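Local structure of hydroxylase, putative (Mycobacterium tuberculosis, 3AFF) at residues V12-I16 / V47-L52; F169-E175 / V197-V202; Y210-N214 / L387-M393; A252-H256 / L340-S344. The protein probably hydroxylates the phenolic ring of the secosteroid 3-HSA with reduced flavin and molecular oxygen, as the oxygenase component of a two-component monooxygenase of cholesterol breakdown. One frame throughout, in Å; residues are numbered along the deposited sequence. Where two conformers were deposited one is given.

How the contacts relate
The four contacts sample the three parts of an acyl-CoA dehydrogenase fold. Contact 1 belongs to the N-terminal helical domain, contact 2 to the middle beta domain and contact 4 to the C-terminal helical domain, while contact 3 ties the end of the beta domain to the C-terminal tail. Within one chain no two touch: contacts 2 and 3 come closest, with nearest atoms about 8 Å apart, whereas the centres of contacts 2 and 4 lie 44 Å apart. Contacts 3 and 4, 41 Å apart between centres, meet across subunits, since Asp-391 packs on His-256 of another subunit. Tyr-210 of contact 3, about 4 Å from the side chain of Tyr-120, comes nearest the inferred FMN site.

Contact 1 of 4, residues V12-I16 / V47-L52; sequences VLAAI and VGFFTL
This is a buried apolar contact inside the N-terminal helical domain, where an early turn of helix 9-33 meets the end of helix 38-47 and the chain that follows. Segment 12-16 is regular helix; its CA atoms come nearest at Val-12 and Val-47, 6.0 Å apart. Val-12 (chi1 t) leads: its CG2 lies 3.5 Å from Val-47 O, and its CB 4.1 Å from Leu-52 CD2. One turn on, the small Ala-15 lets the backbones approach, its CB 3.8 Å from Val-47 CB. Ile-16 (m, t) brings its CD1 to 3.7 Å from Phe-49 CD1, at the ring edge, while Phe-49 (chi1 t) meets Phe-68. Gly-48, at phi/psi 96/15, suits its place because a CB would jam against the preceding carbonyl and crowd Val-12 CG2. After it, residues 49-52 resume helical angles, and Thr-51 OG1 donates to Gly-48 O at 2.6 Å. Gly-48 ends helix 38-47 with a Schellman motif, leading the chain past the first turns of helix 9-33 in the N-terminal domain of the acyl-CoA dehydrogenase fold.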
loop_
_atom_site.group_PDB
_atom_site.type_symbol
_atom_site.label_atom_id
_atom_site.label_comp_id
_atom_site.label_asym_id
_atom_site.label_seq_id
_atom_site.Cartn_x
_atom_site.Cartn_y
_atom_site.Cartn_z
ATOM N N VAL A 12 -42.333 6.142 -29.939
ATOM C CA VAL A 12 -41.323 6.900 -30.670
ATOM C C VAL A 12 -40.058 6.116 -30.648
ATOM O O VAL A 12 -39.461 5.878 -31.693
ATOM C CB VAL A 12 -41.135 8.365 -30.113
ATOM C CG1 VAL A 12 -40.116 9.102 -30.890
ATOM C CG2 VAL A 12 -42.427 9.117 -30.220
ATOM N N LEU A 13 -39.640 5.689 -29.467
ATOM C CA LEU A 13 -38.371 4.908 -29.334
ATOM C C LEU A 13 -38.380 3.667 -30.274
ATOM O O LEU A 13 -37.445 3.427 -31.067
ATOM C CB LEU A 13 -38.175 4.520 -27.847
ATOM C CG LEU A 13 -36.859 4.711 -27.079
ATOM C CD1 LEU A 13 -35.924 5.737 -27.704
ATOM C CD2 LEU A 13 -37.059 5.009 -25.603
ATOM N N ALA A 14 -39.489 2.911 -30.207
ATOM C CA ALA A 14 -39.771 1.778 -31.111
ATOM C C ALA A 14 -39.600 2.110 -32.595
ATOM O O ALA A 14 -38.957 1.364 -33.317
ATOM C CB ALA A 14 -41.201 1.252 -30.844
ATOM N N ALA A 15 -40.152 3.261 -33.013
ATOM C CA ALA A 15 -40.059 3.770 -34.375
ATOM C C ALA A 15 -38.669 4.260 -34.812
ATOM O O ALA A 15 -38.312 4.188 -35.980
ATOM C CB ALA A 15 -41.109 4.868 -34.577
ATOM N N ILE A 16 -37.903 4.794 -33.878
ATOM C CA ILE A 16 -36.479 5.105 -34.107
ATOM C C ILE A 16 -35.685 3.820 -34.430
ATOM O O ILE A 16 -34.867 3.780 -35.359
ATOM C CB ILE A 16 -35.901 5.909 -32.880
ATOM C CG1 ILE A 16 -36.343 7.386 -33.004
ATOM C CG2 ILE A 16 -34.398 5.816 -32.835
ATOM C CD1 ILE A 16 -36.391 8.159 -31.710
ATOM N N VAL A 47 -41.571 10.416 -37.158
ATOM C CA VAL A 47 -41.781 9.420 -36.063
ATOM C C VAL A 47 -41.954 10.108 -34.708
ATOM O O VAL A 47 -42.247 9.462 -33.681
ATOM C CB VAL A 47 -40.627 8.373 -35.939
ATOM C CG1 VAL A 47 -40.438 7.623 -37.272
ATOM C CG2 VAL A 47 -39.285 9.051 -35.414
ATOM N N GLY A 48 -41.763 11.428 -34.685
ATOM C CA GLY A 48 -42.051 12.184 -33.481
ATOM C C GLY A 48 -40.843 12.456 -32.578
ATOM O O GLY A 48 -41.015 12.854 -31.437
ATOM N N PHE A 49 -39.632 12.265 -33.093
ATOM C CA PHE A 49 -38.398 12.421 -32.263
ATOM C C PHE A 49 -38.278 13.802 -31.618
ATOM O O PHE A 49 -37.999 13.919 -30.418
ATOM C CB PHE A 49 -37.120 12.103 -33.053
ATOM C CG PHE A 49 -35.863 12.494 -32.314
ATOM C CD1 PHE A 49 -35.330 11.644 -31.331
ATOM C CD2 PHE A 49 -35.268 13.780 -32.511
ATOM C CE1 PHE A 49 -34.156 12.029 -30.603
ATOM C CE2 PHE A 49 -34.142 14.153 -31.758
ATOM C CZ PHE A 49 -33.579 13.263 -30.811
ATOM N N PHE A 50 -38.492 14.862 -32.415
ATOM C CA PHE A 50 -38.374 16.249 -31.887
ATOM C C PHE A 50 -39.434 16.626 -30.873
ATOM O O PHE A 50 -39.223 17.546 -30.038
ATOM C CB PHE A 50 -38.297 17.278 -33.011
ATOM C CG PHE A 50 -37.143 17.059 -33.912
ATOM C CD1 PHE A 50 -35.828 17.312 -33.464
ATOM C CD2 PHE A 50 -37.336 16.530 -35.154
ATOM C CE1 PHE A 50 -34.713 17.092 -34.306
ATOM C CE2 PHE A 50 -36.246 16.302 -36.000
ATOM C CZ PHE A 50 -34.938 16.578 -35.579
ATOM N N THR A 51 -40.541 15.881 -30.854
ATOM C CA THR A 51 -41.571 16.108 -29.828
ATOM C C THR A 51 -41.257 15.607 -28.424
ATOM O O THR A 51 -41.959 15.979 -27.458
ATOM C CB THR A 51 -42.972 15.518 -30.222
ATOM O OG1 THR A 51 -42.931 14.074 -30.131
ATOM C CG2 THR A 51 -43.342 15.954 -31.650
ATOM N N LEU A 52 -40.205 14.787 -28.285
ATOM C CA LEU A 52 -39.980 14.012 -27.072
ATOM C C LEU A 52 -39.927 14.847 -25.822
ATOM O O LEU A 52 -40.579 14.538 -24.823
ATOM C CB LEU A 52 -38.673 13.197 -27.180
ATOM C CG LEU A 52 -38.786 11.863 -27.936
ATOM C CD1 LEU A 52 -37.430 11.287 -28.369
ATOM C CD2 LEU A 52 -39.689 10.804 -27.184
#

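Contact 2 of 4, residues F169-E175 / V197-V202; sequences FLIPRSE and VKDVFV
Three valines form a hollow around Ile-171, the main bump of strand 169-172. In rotamer m, t it places CG1 3.7 Å from Val-202 CG2, CG2 4.1 Å from Val-200 CG1 and CD1 3.9 Å from Val-197 CG1; beta-branched residues suit extended strands. The axes of strands 169-172 and 200-202 approach to 8.2 Å with 122° between their directions, without direct hydrogen bonds; CA atoms are nearest at Ile-171 and Val-202 (7.0 Å) and at Glu-175 and Val-200 (6.7 Å). Val-202 fits between Ile-171 and Phe-169, whose ring edge meets it, Phe-169 CD1 to Val-202 CG1 4.4 Å. Past Pro-172 a 3-10 turn (Glu-175 N to Pro-172 O 2.9 Å) brings Glu-175 O 3.2 Å from Val-200 CG2. Two waters bridge the polar edge: one joins Glu-175 OE1 and Phe-201 O (both 2.6 Å), the other Glu-175 O (2.7 Å) and Lys-198 N (2.9 Å). Asp-199, with positive phi, turns the corner; with Val-200 opposite Val-135 it forms a G1 beta bulge in the acyl-CoA dehydrogenase-like beta domain.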
loop_
_atom_site.group_PDB
_atom_site.type_symbol
_atom_site.label_atom_id
_atom_site.label_comp_id
_atom_site.label_asym_id
_atom_site.label_seq_id
_atom_site.Cartn_x
_atom_site.Cartn_y
_atom_site.Cartn_z
ATOM N N PHE A 169 -29.977 34.351 -25.991
ATOM C CA PHE A 169 -30.799 35.199 -26.806
ATOM C C PHE A 169 -31.354 34.310 -27.871
ATOM O O PHE A 169 -30.606 33.571 -28.531
ATOM C CB PHE A 169 -29.935 36.344 -27.458
ATOM C CG PHE A 169 -29.263 37.216 -26.457
ATOM C CD1 PHE A 169 -29.888 38.338 -25.954
ATOM C CD2 PHE A 169 -27.972 36.884 -25.991
ATOM C CE1 PHE A 169 -29.260 39.179 -25.007
ATOM C CE2 PHE A 169 -27.329 37.682 -25.018
ATOM C CZ PHE A 169 -27.962 38.874 -24.542
ATOM N N LEU A 170 -32.674 34.364 -28.036
ATOM C CA LEU A 170 -33.411 33.594 -29.081
ATOM C C LEU A 170 -33.669 34.453 -30.311
ATOM O O LEU A 170 -34.270 35.507 -30.192
ATOM C CB LEU A 170 -34.772 33.120 -28.524
ATOM C CG LEU A 170 -35.740 32.380 -29.456
ATOM C CD1 LEU A 170 -35.120 31.025 -29.992
ATOM C CD2 LEU A 170 -36.943 32.152 -28.642
ATOM N N ILE A 171 -33.242 34.041 -31.491
ATOM C CA ILE A 171 -33.218 35.009 -32.610
ATOM C C ILE A 171 -33.707 34.242 -33.813
ATOM O O ILE A 171 -33.272 33.091 -33.986
ATOM C CB ILE A 171 -31.786 35.522 -32.880
ATOM C CG1 ILE A 171 -31.284 36.356 -31.693
ATOM C CG2 ILE A 171 -31.739 36.387 -34.094
ATOM C CD1 ILE A 171 -29.882 36.995 -31.914
ATOM N N PRO A 172 -34.600 34.850 -34.631
ATOM C CA PRO A 172 -35.084 34.155 -35.827
ATOM C C PRO A 172 -34.098 34.154 -37.007
ATOM O O PRO A 172 -33.273 35.051 -37.131
ATOM C CB PRO A 172 -36.369 34.915 -36.200
ATOM C CG PRO A 172 -36.137 36.294 -35.677
ATOM C CD PRO A 172 -35.275 36.157 -34.435
ATOM N N ARG A 173 -34.251 33.139 -37.855
ATOM C CA ARG A 173 -33.390 32.882 -39.013
ATOM C C ARG A 173 -33.203 34.072 -40.004
ATOM O O ARG A 173 -32.105 34.271 -40.549
ATOM C CB ARG A 173 -33.837 31.586 -39.695
ATOM C CG ARG A 173 -33.022 31.192 -40.944
ATOM C CD ARG A 173 -31.818 30.361 -40.618
ATOM N NE ARG A 173 -30.736 30.718 -41.540
ATOM C CZ ARG A 173 -30.433 30.091 -42.669
ATOM N NH1 ARG A 173 -31.088 28.959 -43.063
ATOM N NH2 ARG A 173 -29.429 30.582 -43.386
ATOM N N SER A 174 -34.250 34.883 -40.171
ATOM C CA SER A 174 -34.176 36.110 -40.966
ATOM C C SER A 174 -33.180 37.136 -40.437
ATOM O O SER A 174 -32.739 38.009 -41.192
ATOM C CB SER A 174 -35.561 36.769 -41.052
ATOM O OG SER A 174 -36.063 37.116 -39.753
ATOM N N GLU A 175 -32.825 37.035 -39.153
ATOM C CA GLU A 175 -31.902 37.982 -38.518
ATOM C C GLU A 175 -30.438 37.579 -38.349
ATOM O O GLU A 175 -29.659 38.388 -37.838
ATOM C CB GLU A 175 -32.503 38.492 -37.214
ATOM C CG GLU A 175 -33.712 39.369 -37.564
ATOM C CD GLU A 175 -34.628 39.633 -36.433
ATOM O OE1 GLU A 175 -34.353 39.216 -35.316
ATOM O OE2 GLU A 175 -35.674 40.271 -36.667
ATOM N N VAL A 197 -24.298 37.662 -36.457
ATOM C CA VAL A 197 -25.425 38.421 -35.965
ATOM C C VAL A 197 -24.899 39.853 -35.907
ATOM O O VAL A 197 -23.902 40.091 -35.272
ATOM C CB VAL A 197 -25.863 37.906 -34.517
ATOM C CG1 VAL A 197 -26.978 38.709 -33.966
ATOM C CG2 VAL A 197 -26.241 36.384 -34.554
ATOM N N LYS A 198 -25.577 40.786 -36.580
ATOM C CA LYS A 198 -25.132 42.201 -36.587
ATOM C C LYS A 198 -26.275 43.128 -36.248
ATOM O O LYS A 198 -27.268 43.197 -36.996
ATOM C CB LYS A 198 -24.569 42.637 -37.951
ATOM C CG LYS A 198 -24.090 41.526 -38.828
ATOM C CD LYS A 198 -22.887 41.934 -39.775
ATOM C CE LYS A 198 -22.577 40.790 -40.801
ATOM N NZ LYS A 198 -23.827 40.118 -41.456
ATOM N N ASP A 199 -26.128 43.845 -35.142
ATOM C CA ASP A 199 -27.062 44.898 -34.722
ATOM C C ASP A 199 -28.499 44.406 -34.737
ATOM O O ASP A 199 -29.373 45.061 -35.325
ATOM C CB ASP A 199 -26.944 46.169 -35.602
ATOM C CG ASP A 199 -25.709 46.987 -35.294
ATOM O OD1 ASP A 199 -25.167 46.845 -34.189
ATOM O OD2 ASP A 199 -25.282 47.801 -36.167
ATOM N N VAL A 200 -28.744 43.253 -34.103
ATOM C CA VAL A 200 -30.087 42.672 -34.046
ATOM C C VAL A 200 -30.801 43.019 -32.745
ATOM O O VAL A 200 -30.287 42.708 -31.621
ATOM C CB VAL A 200 -30.038 41.112 -34.265
ATOM C CG1 VAL A 200 -31.387 40.516 -34.066
ATOM C CG2 VAL A 200 -29.507 40.785 -35.682
ATOM N N PHE A 201 -31.982 43.649 -32.878
ATOM C CA PHE A 201 -32.838 43.926 -31.739
ATOM C C PHE A 201 -33.524 42.635 -31.239
ATOM O O PHE A 201 -34.187 41.931 -32.016
ATOM C CB PHE A 201 -33.896 45.027 -32.049
ATOM C CG PHE A 201 -34.802 45.264 -30.906
ATOM C CD1 PHE A 201 -34.326 45.874 -29.782
ATOM C CD2 PHE A 201 -36.098 44.768 -30.917
ATOM C CE1 PHE A 201 -35.117 46.045 -28.673
ATOM C CE2 PHE A 201 -36.882 44.914 -29.824
ATOM C CZ PHE A 201 -36.402 45.601 -28.682
ATOM N N VAL A 202 -33.295 42.297 -29.961
ATOM C CA VAL A 202 -33.929 41.130 -29.304
ATOM C C VAL A 202 -34.745 41.656 -28.170
ATOM O O VAL A 202 -34.228 42.289 -27.263
ATOM C CB VAL A 202 -32.876 40.034 -28.846
ATOM C CG1 VAL A 202 -33.585 38.829 -28.279
ATOM C CG2 VAL A 202 -32.041 39.573 -30.068
HETATM O O HOH W 1 -34.780 39.449 -32.716
HETATM O O HOH W 2 -27.699 40.064 -38.462
#

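Contact 3 of 4, residues Y210-N214 / L387-M393; sequences YKAMN and LPPGDTM
Across this partly buried contact, the short helix 210-214 that follows the last beta strand receives the C-terminal tail. The CA atoms come closest at Lys-211 and Pro-388 (5.1 Å) and at Asn-214 and Thr-392 (6.0 Å). Leu-387 begins the tail in extended conformation, its CD2 4.1 Å from Tyr-210 CD2. Pro-388 is the wedge between the backbones: its CG lies 3.8 Å from Tyr-210 CB, and its CB 4.1 Å from Lys-211 CB, so a compact, rigid ring matches this narrow gap. Pro-389 lies at the margin, its CD 4.5 Å from Lys-211 NZ; a charged lysine end suits this exposed edge. Pro-389 O accepts from Thr-392 OG1 (2.6 Å) and Thr-392 N (2.9 Å), closing a turn into the weakly bonded helix 390-393. Thr-392 (chi1 p) accepts at OG1 from Asn-214 ND2, 3.3 Å away. Met-393, with all three chi angles m, folds back so that SD takes a weak hydrogen bond from the same Asn-214 ND2 (3.3 Å) while CE comes 3.6 Å from Tyr-210 CD2. Its SD stands 4.8 Å from the Tyr-210 ring centroid, obliquely, a Met-aromatic contact suited to a flexible, polarisable side chain. The other neighbours of that ring include Phe-166, Trp-233 and Tyr-120, the last an FMN-binding residue by similarity, so the tail, through this Met-aromatic contact, packs on an aromatic group bordering the probable flavin site.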
loop_
_atom_site.group_PDB
_atom_site.type_symbol
_atom_site.label_atom_id
_atom_site.label_comp_id
_atom_site.label_asym_id
_atom_site.label_seq_id
_atom_site.Cartn_x
_atom_site.Cartn_y
_atom_site.Cartn_z
ATOM N N TYR A 210 -29.167 32.493 -17.249
ATOM C CA TYR A 210 -28.705 31.253 -16.582
ATOM C C TYR A 210 -29.095 31.318 -15.109
ATOM O O TYR A 210 -29.437 30.281 -14.524
ATOM C CB TYR A 210 -27.194 31.135 -16.706
ATOM C CG TYR A 210 -26.713 30.569 -18.016
ATOM C CD1 TYR A 210 -27.605 30.358 -19.087
ATOM C CD2 TYR A 210 -25.374 30.204 -18.187
ATOM C CE1 TYR A 210 -27.179 29.818 -20.292
ATOM C CE2 TYR A 210 -24.922 29.652 -19.459
ATOM C CZ TYR A 210 -25.828 29.497 -20.469
ATOM O OH TYR A 210 -25.465 28.978 -21.676
ATOM N N LYS A 211 -29.133 32.535 -14.523
ATOM C CA LYS A 211 -29.500 32.669 -13.144
ATOM C C LYS A 211 -30.970 32.179 -12.930
ATOM O O LYS A 211 -31.261 31.319 -12.063
ATOM C CB LYS A 211 -29.267 34.094 -12.706
ATOM C CG LYS A 211 -29.743 34.342 -11.265
ATOM C CD LYS A 211 -29.813 35.825 -10.870
ATOM C CE LYS A 211 -29.755 35.958 -9.322
ATOM N NZ LYS A 211 -28.584 35.116 -8.716
ATOM N N ALA A 212 -31.875 32.686 -13.769
ATOM C CA ALA A 212 -33.280 32.346 -13.749
ATOM C C ALA A 212 -33.563 30.871 -13.969
ATOM O O ALA A 212 -34.417 30.277 -13.298
ATOM C CB ALA A 212 -34.079 33.247 -14.802
ATOM N N MET A 213 -32.891 30.269 -14.937
ATOM C CA MET A 213 -32.998 28.834 -15.154
ATOM C C MET A 213 -32.573 28.084 -13.843
ATOM O O MET A 213 -33.335 27.243 -13.277
ATOM C CB MET A 213 -32.138 28.530 -16.382
ATOM C CG MET A 213 -32.058 27.141 -16.920
ATOM S SD MET A 213 -31.783 27.329 -18.720
ATOM C CE MET A 213 -30.230 28.317 -18.658
ATOM N N ASN A 214 -31.423 28.441 -13.293
ATOM C CA ASN A 214 -30.919 27.730 -12.124
ATOM C C ASN A 214 -31.700 28.055 -10.828
ATOM O O ASN A 214 -31.824 27.204 -9.946
ATOM C CB ASN A 214 -29.438 28.014 -11.975
ATOM C CG ASN A 214 -28.608 27.472 -13.136
ATOM O OD1 ASN A 214 -29.027 26.570 -13.907
ATOM N ND2 ASN A 214 -27.391 27.993 -13.250
ATOM N N LEU A 387 -22.461 36.024 -14.798
ATOM C CA LEU A 387 -22.778 34.618 -14.569
ATOM C C LEU A 387 -23.389 34.401 -13.164
ATOM O O LEU A 387 -23.137 35.208 -12.237
ATOM C CB LEU A 387 -21.502 33.775 -14.772
ATOM C CG LEU A 387 -21.213 33.461 -16.245
ATOM C CD1 LEU A 387 -19.714 33.133 -16.517
ATOM C CD2 LEU A 387 -22.142 32.375 -16.798
ATOM N N PRO A 388 -24.168 33.304 -12.984
ATOM C CA PRO A 388 -24.675 32.977 -11.657
ATOM C C PRO A 388 -23.572 32.303 -10.840
ATOM O O PRO A 388 -22.552 31.970 -11.404
ATOM C CB PRO A 388 -25.797 31.955 -11.956
ATOM C CG PRO A 388 -25.439 31.361 -13.312
ATOM C CD PRO A 388 -24.506 32.270 -13.996
ATOM N N PRO A 389 -23.769 32.095 -9.512
ATOM C CA PRO A 389 -22.758 31.422 -8.714
ATOM C C PRO A 389 -22.490 30.070 -9.335
ATOM O O PRO A 389 -23.435 29.345 -9.680
ATOM C CB PRO A 389 -23.422 31.214 -7.335
ATOM C CG PRO A 389 -24.606 32.003 -7.326
ATOM C CD PRO A 389 -24.958 32.461 -8.731
ATOM N N GLY A 390 -21.209 29.745 -9.439
ATOM C CA GLY A 390 -20.733 28.568 -10.141
ATOM C C GLY A 390 -21.303 27.247 -9.659
ATOM O O GLY A 390 -21.473 26.319 -10.501
ATOM N N ASP A 391 -21.599 27.130 -8.352
ATOM C CA ASP A 391 -22.197 25.872 -7.864
ATOM C C ASP A 391 -23.615 25.628 -8.439
ATOM O O ASP A 391 -24.053 24.476 -8.519
ATOM C CB ASP A 391 -22.143 25.740 -6.330
ATOM C CG ASP A 391 -22.889 26.842 -5.608
ATOM O OD1 ASP A 391 -23.912 27.328 -6.130
ATOM O OD2 ASP A 391 -22.457 27.223 -4.489
ATOM N N THR A 392 -24.319 26.694 -8.871
ATOM C CA THR A 392 -25.648 26.540 -9.510
ATOM C C THR A 392 -25.539 25.951 -10.923
ATOM O O THR A 392 -26.510 25.350 -11.445
ATOM C CB THR A 392 -26.468 27.853 -9.573
ATOM O OG1 THR A 392 -25.825 28.766 -10.467
ATOM C CG2 THR A 392 -26.625 28.545 -8.194
ATOM N N MET A 393 -24.360 26.084 -11.521
ATOM C CA MET A 393 -24.079 25.590 -12.865
ATOM C C MET A 393 -23.664 24.119 -12.937
ATOM O O MET A 393 -23.675 23.470 -14.008
ATOM C CB MET A 393 -23.002 26.502 -13.546
ATOM C CG MET A 393 -23.493 27.942 -13.866
ATOM S SD MET A 393 -24.724 27.978 -15.205
ATOM C CE MET A 393 -23.895 27.293 -16.643
#

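Contact 4 of 4, residues A252-H256 / L340-S344; sequences AYAAH and LFEAS
Ala-252 opens this buried contact on helix 233-259 with a small methyl that meets the leucine tip: its CB is 4.0 Å from Leu-340 CD1. Tyr-253 follows; its CA-to-CB bond points away, yet its backbone N lies 3.5 Å from Leu-340 CD1, and the same methyl sits at its ring edge. One turn beyond Ala-252, His-256 (chi1 t, chi2 87°) points its CA-to-CB bond toward segment 340-344, its CA 5.9 Å from that of Ser-344. Leu-340 (m, t) covers one ring face in a CH-pi contact, CD2 4.0 Å from the centroid and 18° off the normal. At the edge, His-256 ND1 donates to Ser-344 OG at 3.0 Å, and Ser-344 OG donates to Leu-340 O at 2.6 Å. Histidine suits the place because its pi face takes a methyl while its ring edge carries a nitrogen donor. Helix 354-370 packs against both segments, through Ala-252 and Phe-341, whereas Asp-391 of another subunit reaches His-256 and helix 354-370 of a further subunit meets Phe-341 and Glu-342.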
loop_
_atom_site.group_PDB
_atom_site.type_symbol
_atom_site.label_atom_id
_atom_site.label_comp_id
_atom_site.label_asym_id
_atom_site.label_seq_id
_atom_site.Cartn_x
_atom_site.Cartn_y
_atom_site.Cartn_z
ATOM N N ALA A 252 -18.876 1.551 -32.541
ATOM C CA ALA A 252 -17.535 1.093 -32.835
ATOM C C ALA A 252 -17.491 -0.395 -32.524
ATOM O O ALA A 252 -16.925 -1.187 -33.296
ATOM C CB ALA A 252 -16.542 1.831 -31.955
ATOM N N TYR A 253 -18.071 -0.764 -31.382
ATOM C CA TYR A 253 -18.145 -2.176 -30.995
ATOM C C TYR A 253 -18.829 -3.075 -32.043
ATOM O O TYR A 253 -18.279 -4.123 -32.416
ATOM C CB TYR A 253 -18.778 -2.389 -29.606
ATOM C CG TYR A 253 -18.634 -3.813 -29.091
ATOM C CD1 TYR A 253 -17.422 -4.262 -28.558
ATOM C CD2 TYR A 253 -19.701 -4.727 -29.177
ATOM C CE1 TYR A 253 -17.271 -5.595 -28.122
ATOM C CE2 TYR A 253 -19.584 -6.060 -28.734
ATOM C CZ TYR A 253 -18.366 -6.494 -28.207
ATOM O OH TYR A 253 -18.224 -7.804 -27.736
ATOM N N ALA A 254 -20.013 -2.681 -32.489
ATOM C CA ALA A 254 -20.755 -3.439 -33.469
ATOM C C ALA A 254 -19.946 -3.551 -34.766
ATOM O O ALA A 254 -19.916 -4.594 -35.369
ATOM C CB ALA A 254 -22.096 -2.806 -33.688
ATOM N N ALA A 255 -19.266 -2.478 -35.174
ATOM C CA ALA A 255 -18.471 -2.449 -36.379
ATOM C C ALA A 255 -17.269 -3.385 -36.307
ATOM O O ALA A 255 -16.836 -3.911 -37.321
ATOM C CB ALA A 255 -18.002 -1.056 -36.657
ATOM N N HIS A 256 -16.718 -3.544 -35.111
ATOM C CA HIS A 256 -15.599 -4.412 -34.881
ATOM C C HIS A 256 -16.053 -5.884 -34.916
ATOM O O HIS A 256 -15.349 -6.736 -35.440
ATOM C CB HIS A 256 -14.962 -4.097 -33.527
ATOM C CG HIS A 256 -14.129 -5.212 -32.995
ATOM N ND1 HIS A 256 -12.798 -5.358 -33.315
ATOM C CD2 HIS A 256 -14.443 -6.250 -32.189
ATOM C CE1 HIS A 256 -12.326 -6.436 -32.716
ATOM N NE2 HIS A 256 -13.303 -6.995 -32.030
ATOM N N LEU A 340 -10.621 -0.855 -29.675
ATOM C CA LEU A 340 -11.260 -1.420 -30.829
ATOM C C LEU A 340 -10.666 -1.059 -32.175
ATOM O O LEU A 340 -10.559 -1.946 -33.060
ATOM C CB LEU A 340 -12.754 -1.120 -30.830
ATOM C CG LEU A 340 -13.518 -1.711 -29.668
ATOM C CD1 LEU A 340 -14.949 -1.163 -29.814
ATOM C CD2 LEU A 340 -13.463 -3.237 -29.734
ATOM N N PHE A 341 -10.376 0.230 -32.373
ATOM C CA PHE A 341 -9.818 0.752 -33.621
ATOM C C PHE A 341 -8.480 0.078 -33.952
ATOM O O PHE A 341 -8.111 -0.130 -35.105
ATOM C CB PHE A 341 -9.576 2.249 -33.419
ATOM C CG PHE A 341 -9.088 2.963 -34.620
ATOM C CD1 PHE A 341 -9.698 2.788 -35.843
ATOM C CD2 PHE A 341 -8.046 3.853 -34.522
ATOM C CE1 PHE A 341 -9.246 3.456 -36.958
ATOM C CE2 PHE A 341 -7.621 4.564 -35.633
ATOM C CZ PHE A 341 -8.229 4.343 -36.876
ATOM N N GLU A 342 -7.746 -0.222 -32.906
ATOM C CA GLU A 342 -6.433 -0.832 -33.021
ATOM C C GLU A 342 -6.465 -2.343 -33.133
ATOM O O GLU A 342 -5.405 -2.934 -33.318
ATOM C CB GLU A 342 -5.564 -0.435 -31.813
ATOM C CG GLU A 342 -4.786 0.808 -32.121
ATOM C CD GLU A 342 -4.233 1.515 -30.876
ATOM O OE1 GLU A 342 -3.804 0.840 -29.908
ATOM O OE2 GLU A 342 -4.245 2.754 -30.888
ATOM N N ALA A 343 -7.651 -2.951 -33.001
ATOM C CA ALA A 343 -7.771 -4.397 -33.003
ATOM C C ALA A 343 -8.772 -4.862 -34.025
ATOM O O ALA A 343 -9.348 -5.903 -33.867
ATOM C CB ALA A 343 -8.142 -4.916 -31.668
ATOM N N SER A 344 -8.954 -4.097 -35.091
ATOM C CA SER A 344 -9.884 -4.460 -36.141
ATOM C C SER A 344 -9.178 -4.674 -37.475
ATOM O O SER A 344 -9.768 -4.475 -38.537
ATOM C CB SER A 344 -10.977 -3.371 -36.267
ATOM O OG SER A 344 -11.656 -3.210 -35.044
#